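Local coordinates for alkaline phosphatase (Thermus thermophilus, PDB 7KWD), which probably hydrolyses phosphate monoesters as a homodimeric zinc- and magnesium-dependent enzyme of the alkaline phosphatase family, at residues 86-97 and 106-114; 74-85 and 434-444. One frame throughout, in Å; residues are numbered along the deposited sequence.

Contact 1: residues 86-97 and 106-114. With ZN (zinc ion), chain E.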
loop_
_atom_site.group_PDB
_atom_site.type_symbol
_atom_site.label_atom_id
_atom_site.label_comp_id
_atom_site.label_asym_id
_atom_site.label_seq_id
_atom_site.Cartn_x
_atom_site.Cartn_y
_atom_site.Cartn_z
ATOM N N TYR A 86 -9.760 1.142 9.725
ATOM C CA TYR A 86 -10.574 0.122 10.368
ATOM C C TYR A 86 -11.842 0.707 10.985
ATOM O O TYR A 86 -11.882 1.843 11.474
ATOM C CB TYR A 86 -9.776 -0.631 11.417
ATOM C CG TYR A 86 -9.058 0.160 12.473
ATOM C CD1 TYR A 86 -9.691 0.539 13.649
ATOM C CD2 TYR A 86 -7.710 0.439 12.340
ATOM C CE1 TYR A 86 -8.994 1.227 14.649
ATOM C CE2 TYR A 86 -7.023 1.109 13.309
ATOM C CZ TYR A 86 -7.671 1.501 14.466
ATOM O OH TYR A 86 -6.971 2.164 15.435
ATOM N N SER A 87 -12.907 -0.085 10.931
ATOM C CA SER A 87 -14.183 0.310 11.515
ATOM C C SER A 87 -14.261 -0.240 12.945
ATOM O O SER A 87 -13.275 -0.755 13.485
ATOM C CB SER A 87 -15.327 -0.191 10.632
ATOM O OG SER A 87 -15.246 -1.589 10.493
ATOM N N LEU A 88 -15.447 -0.191 13.556
ATOM C CA LEU A 88 -15.547 -0.450 14.997
ATOM C C LEU A 88 -15.254 -1.912 15.353
ATOM O O LEU A 88 -14.636 -2.182 16.397
ATOM C CB LEU A 88 -16.931 -0.038 15.488
ATOM C CG LEU A 88 -17.230 -0.154 16.985
ATOM C CD1 LEU A 88 -16.121 0.451 17.822
ATOM C CD2 LEU A 88 -18.567 0.535 17.228
ATOM N N THR A 89 -15.689 -2.857 14.506
ATOM C CA THR A 89 -15.535 -4.283 14.765
ATOM C C THR A 89 -14.757 -5.035 13.687
ATOM O O THR A 89 -14.599 -6.253 13.810
ATOM C CB THR A 89 -16.911 -4.969 14.918
ATOM O OG1 THR A 89 -17.644 -4.909 13.690
ATOM C CG2 THR A 89 -17.700 -4.300 15.984
ATOM N N SER A 90 -14.218 -4.349 12.675
ATOM C CA SER A 90 -13.526 -5.027 11.588
ATOM C C SER A 90 -12.318 -4.229 11.141
ATOM O O SER A 90 -12.435 -3.033 10.854
ATOM C CB SER A 90 -14.430 -5.208 10.375
ATOM O OG SER A 90 -13.671 -5.671 9.280
ATOM N N TYR A 91 -11.185 -4.896 11.017
ATOM C CA TYR A 91 -9.997 -4.247 10.485
ATOM C C TYR A 91 -10.097 -3.921 9.018
ATOM O O TYR A 91 -9.193 -3.267 8.507
ATOM C CB TYR A 91 -8.794 -5.121 10.753
ATOM C CG TYR A 91 -8.405 -4.880 12.157
ATOM C CD1 TYR A 91 -7.724 -3.756 12.464
ATOM C CD2 TYR A 91 -8.816 -5.696 13.192
ATOM C CE1 TYR A 91 -7.398 -3.467 13.683
ATOM C CE2 TYR A 91 -8.473 -5.390 14.465
ATOM C CZ TYR A 91 -7.747 -4.253 14.690
ATOM O OH TYR A 91 -7.326 -3.789 15.940
ATOM N N VAL A 92 -11.182 -4.292 8.348
ATOM C CA VAL A 92 -11.439 -3.850 6.989
ATOM C C VAL A 92 -12.802 -3.189 6.945
ATOM O O VAL A 92 -13.830 -3.844 7.181
ATOM C CB VAL A 92 -11.368 -5.005 5.989
ATOM C CG1 VAL A 92 -11.636 -4.492 4.562
ATOM C CG2 VAL A 92 -10.024 -5.711 6.115
ATOM N N THR A 93 -12.818 -1.905 6.621
ATOM C CA THR A 93 -14.047 -1.134 6.645
ATOM C C THR A 93 -14.763 -1.305 5.319
ATOM O O THR A 93 -14.180 -1.729 4.330
ATOM C CB THR A 93 -13.728 0.344 6.877
ATOM O OG1 THR A 93 -14.902 1.105 7.146
ATOM C CG2 THR A 93 -13.061 0.905 5.644
ATOM N N GLU A 94 -16.016 -0.893 5.274
ATOM C CA GLU A 94 -16.575 -0.523 3.964
ATOM C C GLU A 94 -16.956 0.957 4.014
ATOM O O GLU A 94 -16.631 1.686 4.967
ATOM C CB GLU A 94 -17.711 -1.463 3.551
ATOM C CG GLU A 94 -18.737 -1.704 4.611
ATOM C CD GLU A 94 -19.462 -0.405 4.982
ATOM O OE1 GLU A 94 -19.025 0.250 5.959
ATOM O OE2 GLU A 94 -20.444 -0.018 4.288
ATOM N N SER A 95 -17.650 1.396 2.966
ATOM C CA SER A 95 -17.718 2.820 2.668
ATOM C C SER A 95 -18.557 3.603 3.672
ATOM O O SER A 95 -18.244 4.766 3.960
ATOM C CB SER A 95 -18.264 3.017 1.263
ATOM O OG SER A 95 -17.232 3.122 0.334
ATOM N N SER A 96 -19.656 3.022 4.191
ATOM C CA SER A 96 -20.504 3.796 5.109
ATOM C C SER A 96 -19.783 4.057 6.423
ATOM O O SER A 96 -19.786 5.188 6.926
ATOM C CB SER A 96 -21.839 3.090 5.378
ATOM O OG SER A 96 -21.648 1.769 5.825
ATOM N N ALA A 97 -19.146 3.026 6.996
ATOM C CA ALA A 97 -18.394 3.251 8.224
ATOM C C ALA A 97 -17.216 4.186 7.978
ATOM O O ALA A 97 -16.903 5.035 8.812
ATOM C CB ALA A 97 -17.929 1.914 8.806
ATOM N N VAL A 106 -16.518 9.253 14.698
ATOM C CA VAL A 106 -16.584 8.090 15.564
ATOM C C VAL A 106 -16.619 6.847 14.685
ATOM O O VAL A 106 -17.048 6.891 13.525
ATOM C CB VAL A 106 -17.815 8.099 16.515
ATOM C CG1 VAL A 106 -17.802 9.270 17.426
ATOM C CG2 VAL A 106 -19.099 8.072 15.735
ATOM N N LYS A 107 -16.153 5.743 15.244
ATOM C CA LYS A 107 -16.195 4.462 14.556
ATOM C C LYS A 107 -17.603 3.918 14.646
ATOM O O LYS A 107 -18.247 4.007 15.702
ATOM C CB LYS A 107 -15.234 3.464 15.185
ATOM C CG LYS A 107 -13.812 3.979 15.339
ATOM C CD LYS A 107 -13.043 3.764 14.052
ATOM C CE LYS A 107 -11.535 3.843 14.234
ATOM N NZ LYS A 107 -10.830 3.933 12.902
ATOM N N THR A 108 -18.090 3.379 13.532
ATOM C CA THR A 108 -19.386 2.711 13.468
ATOM C C THR A 108 -19.190 1.313 12.905
ATOM O O THR A 108 -18.104 0.927 12.465
ATOM C CB THR A 108 -20.394 3.491 12.613
ATOM O OG1 THR A 108 -19.913 3.577 11.262
ATOM C CG2 THR A 108 -20.544 4.884 13.164
ATOM N N VAL A 109 -20.246 0.540 13.003
ATOM C CA VAL A 109 -20.305 -0.778 12.396
ATOM C C VAL A 109 -20.551 -0.605 10.907
ATOM O O VAL A 109 -21.289 0.300 10.488
ATOM C CB VAL A 109 -21.411 -1.591 13.072
ATOM C CG1 VAL A 109 -21.729 -2.790 12.232
ATOM C CG2 VAL A 109 -20.967 -1.960 14.512
ATOM N N ASN A 110 -19.930 -1.467 10.096
ATOM C CA ASN A 110 -20.113 -1.401 8.648
ATOM C C ASN A 110 -21.593 -1.484 8.313
ATOM O O ASN A 110 -22.292 -2.382 8.801
ATOM C CB ASN A 110 -19.359 -2.551 7.953
ATOM C CG ASN A 110 -17.826 -2.444 8.104
ATOM O OD1 ASN A 110 -17.305 -1.430 8.580
ATOM N ND2 ASN A 110 -17.105 -3.505 7.693
ATOM N N GLY A 111 -22.086 -0.541 7.504
ATOM C CA GLY A 111 -23.448 -0.697 7.011
ATOM C C GLY A 111 -24.427 0.454 7.102
ATOM O O GLY A 111 -25.149 0.736 6.137
ATOM N N GLY A 112 -24.512 1.099 8.252
ATOM C CA GLY A 112 -25.383 2.242 8.393
ATOM C C GLY A 112 -24.712 3.581 8.069
ATOM O O GLY A 112 -23.489 3.723 8.102
ATOM N N LEU A 113 -25.551 4.554 7.734
ATOM C CA LEU A 113 -25.138 5.919 7.420
ATOM C C LEU A 113 -25.392 6.811 8.623
ATOM O O LEU A 113 -26.536 6.946 9.061
ATOM C CB LEU A 113 -25.920 6.457 6.222
ATOM C CG LEU A 113 -25.686 5.731 4.903
ATOM C CD1 LEU A 113 -26.620 6.259 3.806
ATOM C CD2 LEU A 113 -24.221 5.882 4.470
ATOM N N ALA A 114 -24.334 7.435 9.144
ATOM C CA ALA A 114 -24.448 8.351 10.286
ATOM C C ALA A 114 -25.352 7.782 11.370
ATOM O O ALA A 114 -26.314 8.409 11.827
ATOM C CB ALA A 114 -24.970 9.717 9.850
HETATM ZN ZN ZN E . -15.223 3.201 -0.119
HETATM O O HOH W 1 -17.627 -2.821 11.882
#
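Ser-96 and Gly-111 meet at the N-terminal turn of helix 95-104, the turn that carries Ser-95, the predicted phosphoserine nucleophile of the family and here a zinc ligand. The link is one of hydrogen bonds in series: Gly-111 N donates to Ser-96 OG at 2.9 Å, through a bond bent to 136° at the hydrogen, and Ser-96 OG donates in turn to Glu-94 OE2. With chi1 at 54°, OG lies between its own backbone N and carbonyl carbon, within range of both partners. Glu-94 is the N-cap. Its OE1 receives Ala-97 N on the syn lone pair, while Ser-96 N reaches OE2 from above the carboxylate plane, so both oxygens grip helix N-H groups; Arg-159 adds a salt bridge to OE2.

Asn-110 slides past this carboxylate in the opposite direction, its CB 3.5 Å from Glu-94 CG and the two flat groups 38° apart. The amide ND2 makes a weak bond to Val-92 O (3.3 Å) and another bond to Ser-331 O of the second subunit. OD1 lies 2.8 Å from Ser-87 OG. A water ties Ser-87 OG and Thr-89 OG1 to Asn-110 N. Farther along, Leu-88 N donates to Thr-108 O, and Lys-107 reaches past Leu-88 to bring NZ 2.7 Å from Tyr-86 O. That ammonium also sits over the Tyr-86 ring, 4.0 Å from its centroid, as a cation-pi partner, and forms a salt bridge with Asp-456.

The CB of Ser-95 leads away from 106-114, and OG binds zinc at 2.1 Å, alongside Asp-47, Asp-317 and His-318. On the flanks, Leu-88 and Val-109 pack on Ala-482 of helix 479-487, and Leu-113 rests against helix 147-153.

Contact 2: residues 74-85 and 434-444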
loop_
_atom_site.group_PDB
_atom_site.type_symbol
_atom_site.label_atom_id
_atom_site.label_comp_id
_atom_site.label_asym_id
_atom_site.label_seq_id
_atom_site.Cartn_x
_atom_site.Cartn_y
_atom_site.Cartn_z
ATOM N N LEU A 74 1.253 17.298 -5.690
ATOM C CA LEU A 74 0.729 17.656 -4.379
ATOM C C LEU A 74 1.420 16.844 -3.280
ATOM O O LEU A 74 1.841 17.389 -2.256
ATOM C CB LEU A 74 -0.792 17.469 -4.307
ATOM C CG LEU A 74 -1.651 18.251 -5.279
ATOM C CD1 LEU A 74 -3.113 18.210 -4.975
ATOM C CD2 LEU A 74 -1.182 19.680 -5.350
ATOM N N LEU A 75 1.530 15.535 -3.456
ATOM C CA LEU A 75 2.169 14.750 -2.403
ATOM C C LEU A 75 3.642 15.110 -2.220
ATOM O O LEU A 75 4.196 14.867 -1.148
ATOM C CB LEU A 75 2.059 13.262 -2.716
ATOM C CG LEU A 75 0.636 12.690 -2.770
ATOM C CD1 LEU A 75 0.726 11.283 -3.324
ATOM C CD2 LEU A 75 -0.016 12.665 -1.398
ATOM N N ALA A 76 4.265 15.694 -3.249
ATOM C CA ALA A 76 5.657 16.112 -3.250
ATOM C C ALA A 76 5.850 17.493 -2.660
ATOM O O ALA A 76 6.985 17.961 -2.601
ATOM C CB ALA A 76 6.204 16.086 -4.687
ATOM N N ARG A 77 4.787 18.139 -2.197
ATOM C CA ARG A 77 4.919 19.506 -1.718
ATOM C C ARG A 77 4.044 19.839 -0.515
ATOM O O ARG A 77 4.456 20.590 0.369
ATOM C CB ARG A 77 4.585 20.449 -2.866
ATOM C CG ARG A 77 4.806 21.893 -2.538
ATOM C CD ARG A 77 4.763 22.768 -3.787
ATOM N NE ARG A 77 4.804 24.183 -3.424
ATOM C CZ ARG A 77 4.593 25.188 -4.265
ATOM N NH1 ARG A 77 4.309 24.949 -5.544
ATOM N NH2 ARG A 77 4.663 26.430 -3.814
ATOM N N TYR A 78 2.862 19.306 -0.442
ATOM C CA TYR A 78 1.933 19.764 0.576
ATOM C C TYR A 78 1.804 18.746 1.684
ATOM O O TYR A 78 2.180 17.582 1.520
ATOM C CB TYR A 78 0.576 20.040 -0.079
ATOM C CG TYR A 78 0.621 21.312 -0.871
ATOM C CD1 TYR A 78 0.840 21.304 -2.226
ATOM C CD2 TYR A 78 0.489 22.526 -0.239
ATOM C CE1 TYR A 78 0.900 22.483 -2.944
ATOM C CE2 TYR A 78 0.561 23.694 -0.936
ATOM C CZ TYR A 78 0.755 23.683 -2.284
ATOM O OH TYR A 78 0.810 24.883 -2.968
ATOM N N PRO A 79 1.302 19.157 2.850
ATOM C CA PRO A 79 1.251 18.237 3.989
ATOM C C PRO A 79 0.417 17.012 3.665
ATOM O O PRO A 79 -0.739 17.119 3.240
ATOM C CB PRO A 79 0.605 19.076 5.099
ATOM C CG PRO A 79 0.869 20.482 4.714
ATOM C CD PRO A 79 0.772 20.484 3.212
ATOM N N ASN A 80 1.008 15.836 3.877
ATOM C CA ASN A 80 0.207 14.633 3.724
ATOM C C ASN A 80 0.700 13.569 4.688
ATOM O O ASN A 80 1.822 13.623 5.217
ATOM C CB ASN A 80 0.176 14.094 2.277
ATOM C CG ASN A 80 1.537 13.717 1.748
ATOM O OD1 ASN A 80 1.940 12.528 1.752
ATOM N ND2 ASN A 80 2.247 14.716 1.235
ATOM N N GLY A 81 -0.209 12.660 4.963
ATOM C CA GLY A 81 0.046 11.558 5.859
ATOM C C GLY A 81 -0.909 10.418 5.523
ATOM O O GLY A 81 -1.291 10.211 4.386
ATOM N N LEU A 82 -1.259 9.692 6.579
ATOM C CA LEU A 82 -1.870 8.390 6.458
ATOM C C LEU A 82 -3.026 8.305 7.432
ATOM O O LEU A 82 -2.911 8.785 8.572
ATOM C CB LEU A 82 -0.867 7.291 6.793
ATOM C CG LEU A 82 0.324 7.083 5.869
ATOM C CD1 LEU A 82 1.237 5.971 6.427
ATOM C CD2 LEU A 82 -0.151 6.780 4.484
ATOM N N ILE A 83 -4.120 7.668 7.008
ATOM C CA ILE A 83 -5.192 7.355 7.937
ATOM C C ILE A 83 -5.344 5.848 8.099
ATOM O O ILE A 83 -5.270 5.092 7.126
ATOM C CB ILE A 83 -6.533 7.980 7.527
ATOM C CG1 ILE A 83 -6.857 7.672 6.067
ATOM C CG2 ILE A 83 -6.544 9.497 7.796
ATOM C CD1 ILE A 83 -8.308 7.923 5.784
ATOM N N ASN A 84 -5.618 5.426 9.340
ATOM C CA ASN A 84 -6.135 4.086 9.606
ATOM C C ASN A 84 -7.626 4.043 9.269
ATOM O O ASN A 84 -8.381 4.973 9.582
ATOM C CB ASN A 84 -5.898 3.700 11.072
ATOM C CG ASN A 84 -4.542 3.067 11.292
ATOM O OD1 ASN A 84 -4.021 2.336 10.436
ATOM N ND2 ASN A 84 -3.947 3.342 12.442
ATOM N N THR A 85 -8.048 2.963 8.601
ATOM C CA THR A 85 -9.396 2.893 8.058
ATOM C C THR A 85 -10.284 1.878 8.758
ATOM O O THR A 85 -11.451 1.730 8.378
ATOM C CB THR A 85 -9.336 2.537 6.579
ATOM O OG1 THR A 85 -8.652 1.269 6.444
ATOM C CG2 THR A 85 -8.590 3.605 5.827
ATOM N N THR A 434 -9.108 -3.684 1.543
ATOM C CA THR A 434 -8.015 -4.144 2.391
ATOM C C THR A 434 -7.823 -3.166 3.543
ATOM O O THR A 434 -8.440 -2.101 3.603
ATOM C CB THR A 434 -6.709 -4.307 1.605
ATOM O OG1 THR A 434 -6.254 -3.015 1.162
ATOM C CG2 THR A 434 -6.894 -5.232 0.387
ATOM N N ALA A 435 -6.957 -3.557 4.472
ATOM C CA ALA A 435 -6.790 -2.877 5.751
ATOM C C ALA A 435 -5.682 -1.826 5.750
ATOM O O ALA A 435 -5.461 -1.158 6.772
ATOM C CB ALA A 435 -6.457 -3.896 6.837
ATOM N N SER A 436 -4.981 -1.681 4.656
ATOM C CA SER A 436 -3.860 -0.754 4.564
ATOM C C SER A 436 -4.247 0.669 4.987
ATOM O O SER A 436 -5.298 1.187 4.572
ATOM C CB SER A 436 -3.369 -0.730 3.105
ATOM O OG SER A 436 -2.527 0.395 2.890
ATOM N N PRO A 437 -3.379 1.382 5.681
ATOM C CA PRO A 437 -3.583 2.835 5.804
ATOM C C PRO A 437 -3.420 3.512 4.447
ATOM O O PRO A 437 -2.707 3.022 3.568
ATOM C CB PRO A 437 -2.505 3.271 6.797
ATOM C CG PRO A 437 -1.499 2.170 6.802
ATOM C CD PRO A 437 -2.225 0.908 6.454
ATOM N N VAL A 438 -4.123 4.630 4.257
ATOM C CA VAL A 438 -4.210 5.262 2.946
ATOM C C VAL A 438 -4.021 6.776 3.065
ATOM O O VAL A 438 -3.874 7.337 4.150
ATOM C CB VAL A 438 -5.547 4.938 2.247
ATOM C CG1 VAL A 438 -5.565 3.459 1.884
ATOM C CG2 VAL A 438 -6.700 5.305 3.168
ATOM N N MET A 439 -4.030 7.410 1.897
ATOM C CA MET A 439 -3.629 8.802 1.733
ATOM C C MET A 439 -4.547 9.790 2.437
ATOM O O MET A 439 -5.767 9.712 2.349
ATOM C CB MET A 439 -3.620 9.125 0.247
ATOM C CG MET A 439 -3.419 10.577 -0.103
ATOM S SD MET A 439 -3.493 10.805 -1.888
ATOM C CE MET A 439 -5.196 10.744 -2.218
ATOM N N LEU A 440 -3.925 10.784 3.087
ATOM C CA LEU A 440 -4.603 11.993 3.551
ATOM C C LEU A 440 -3.721 13.185 3.207
ATOM O O LEU A 440 -2.546 13.213 3.594
ATOM C CB LEU A 440 -4.848 11.965 5.054
ATOM C CG LEU A 440 -5.251 13.261 5.764
ATOM C CD1 LEU A 440 -6.615 13.830 5.312
ATOM C CD2 LEU A 440 -5.316 12.968 7.233
ATOM N N LEU A 441 -4.298 14.166 2.523
ATOM C CA LEU A 441 -3.535 15.289 1.984
ATOM C C LEU A 441 -4.296 16.591 2.170
ATOM O O LEU A 441 -5.497 16.651 1.903
ATOM C CB LEU A 441 -3.247 15.077 0.493
ATOM C CG LEU A 441 -2.863 16.234 -0.436
ATOM C CD1 LEU A 441 -1.444 16.639 -0.186
ATOM C CD2 LEU A 441 -3.003 15.768 -1.876
ATOM N N LEU A 442 -3.574 17.638 2.557
ATOM C CA LEU A 442 -4.143 18.955 2.810
ATOM C C LEU A 442 -3.591 19.975 1.830
ATOM O O LEU A 442 -2.372 20.103 1.664
ATOM C CB LEU A 442 -3.837 19.435 4.222
ATOM C CG LEU A 442 -4.272 18.488 5.342
ATOM C CD1 LEU A 442 -3.808 19.041 6.708
ATOM C CD2 LEU A 442 -5.747 18.332 5.312
ATOM N N TYR A 443 -4.478 20.716 1.191
ATOM C CA TYR A 443 -4.062 21.694 0.186
ATOM C C TYR A 443 -4.695 23.015 0.584
ATOM O O TYR A 443 -5.910 23.218 0.424
ATOM C CB TYR A 443 -4.463 21.276 -1.225
ATOM C CG TYR A 443 -3.921 22.223 -2.274
ATOM C CD1 TYR A 443 -4.610 23.376 -2.628
ATOM C CD2 TYR A 443 -2.701 21.991 -2.877
ATOM C CE1 TYR A 443 -4.100 24.263 -3.564
ATOM C CE2 TYR A 443 -2.201 22.863 -3.824
ATOM C CZ TYR A 443 -2.909 23.992 -4.168
ATOM O OH TYR A 443 -2.380 24.845 -5.118
ATOM N N GLY A 444 -3.883 23.897 1.105
ATOM C CA GLY A 444 -4.391 25.159 1.602
ATOM C C GLY A 444 -3.256 26.093 1.948
ATOM O O GLY A 444 -2.075 25.719 1.934
HETATM O O HOH W 2 -5.843 1.025 8.432
HETATM O O HOH W 3 -7.748 0.486 3.948
HETATM O O HOH W 4 -10.213 -0.988 6.187
#
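Gly-81 and Leu-440 form a hydrogen-bonded antiparallel pair, with Gly-81 N 2.8 Å from Leu-440 O and the reciprocal N-H of Leu-440 approaching Gly-81 O from above its carbonyl plane. Ile-83 and Val-438 repeat the exchange, and Leu-442 N adds an almost straight bond to Pro-79 O (3.0 Å, 169° at the hydrogen). Val-438 O, already bonded to Ile-83 N, also takes a CA-H...O contact from Leu-82.

Side chains cover both faces of this pairing. On one, Ile-83 sets CG1 against Val-438 CG2 and CG2 against Leu-440 CD2, each 3.7 Å away. On the face of Asn-80 and Leu-441, the two branches of Leu-441 divide the work: CD1 touches Pro-79 O and Asn-80 CB, and CD2 packs against Leu-74 CB. The side chains of Leu-75 and Met-439 cross at about a right angle, CD2 of the first meeting SD of the second. At the far end, Tyr-443 turns its ring edge toward the face of Tyr-78 in a tilted edge-to-face stack, centroids 4.5 Å apart and planes at 54°; its CG stands anti to the backbone N (chi1 -175°), which carries the ring across to that face. Arg-77 CG lies against the opposite face of the Tyr-78 ring, toward its rim, and Tyr-443 OH bonds Asp-305.

Farther out, Asn-80 ND2 ties down the turn between helix 70-75 and strand 80-84, donating to both Tyr-78 O (2.9 Å) and Leu-75 O. At the opposite end, where the strands diverge, waters take over: one accepts from Thr-85 OG1 and donates to Thr-434 O and Ser-436 O, and another accepts from Thr-85 N. Strand 80-84 pairs on with strand 454-456, and strand 438-443 with strand 310-325, so this antiparallel pairing belongs to the mixed sheet at the heart of the helix-flanked alkaline phosphatase fold.

Contact 1 is nested within the long chain loop that contact 2 closes, and strand 80-84 runs directly on toward the active-site turn. Their centres lie 19 Å apart, yet the segments touch: Thr-93 CB is 3.1 Å from Thr-85 O, and Tyr-91 O is 3.3 Å from Ala-435 CB. Contact 1 supplies Ser-95 as a ligand of one zinc ion, whereas the side chain of Thr-85 in contact 2 stays about 9 Å from a zinc ion. His-433, a ligand of the other zinc, directly precedes segment 434-444, and its ND1 donates a hydrogen bond to Thr-93 O. Both contacts also meet the second subunit.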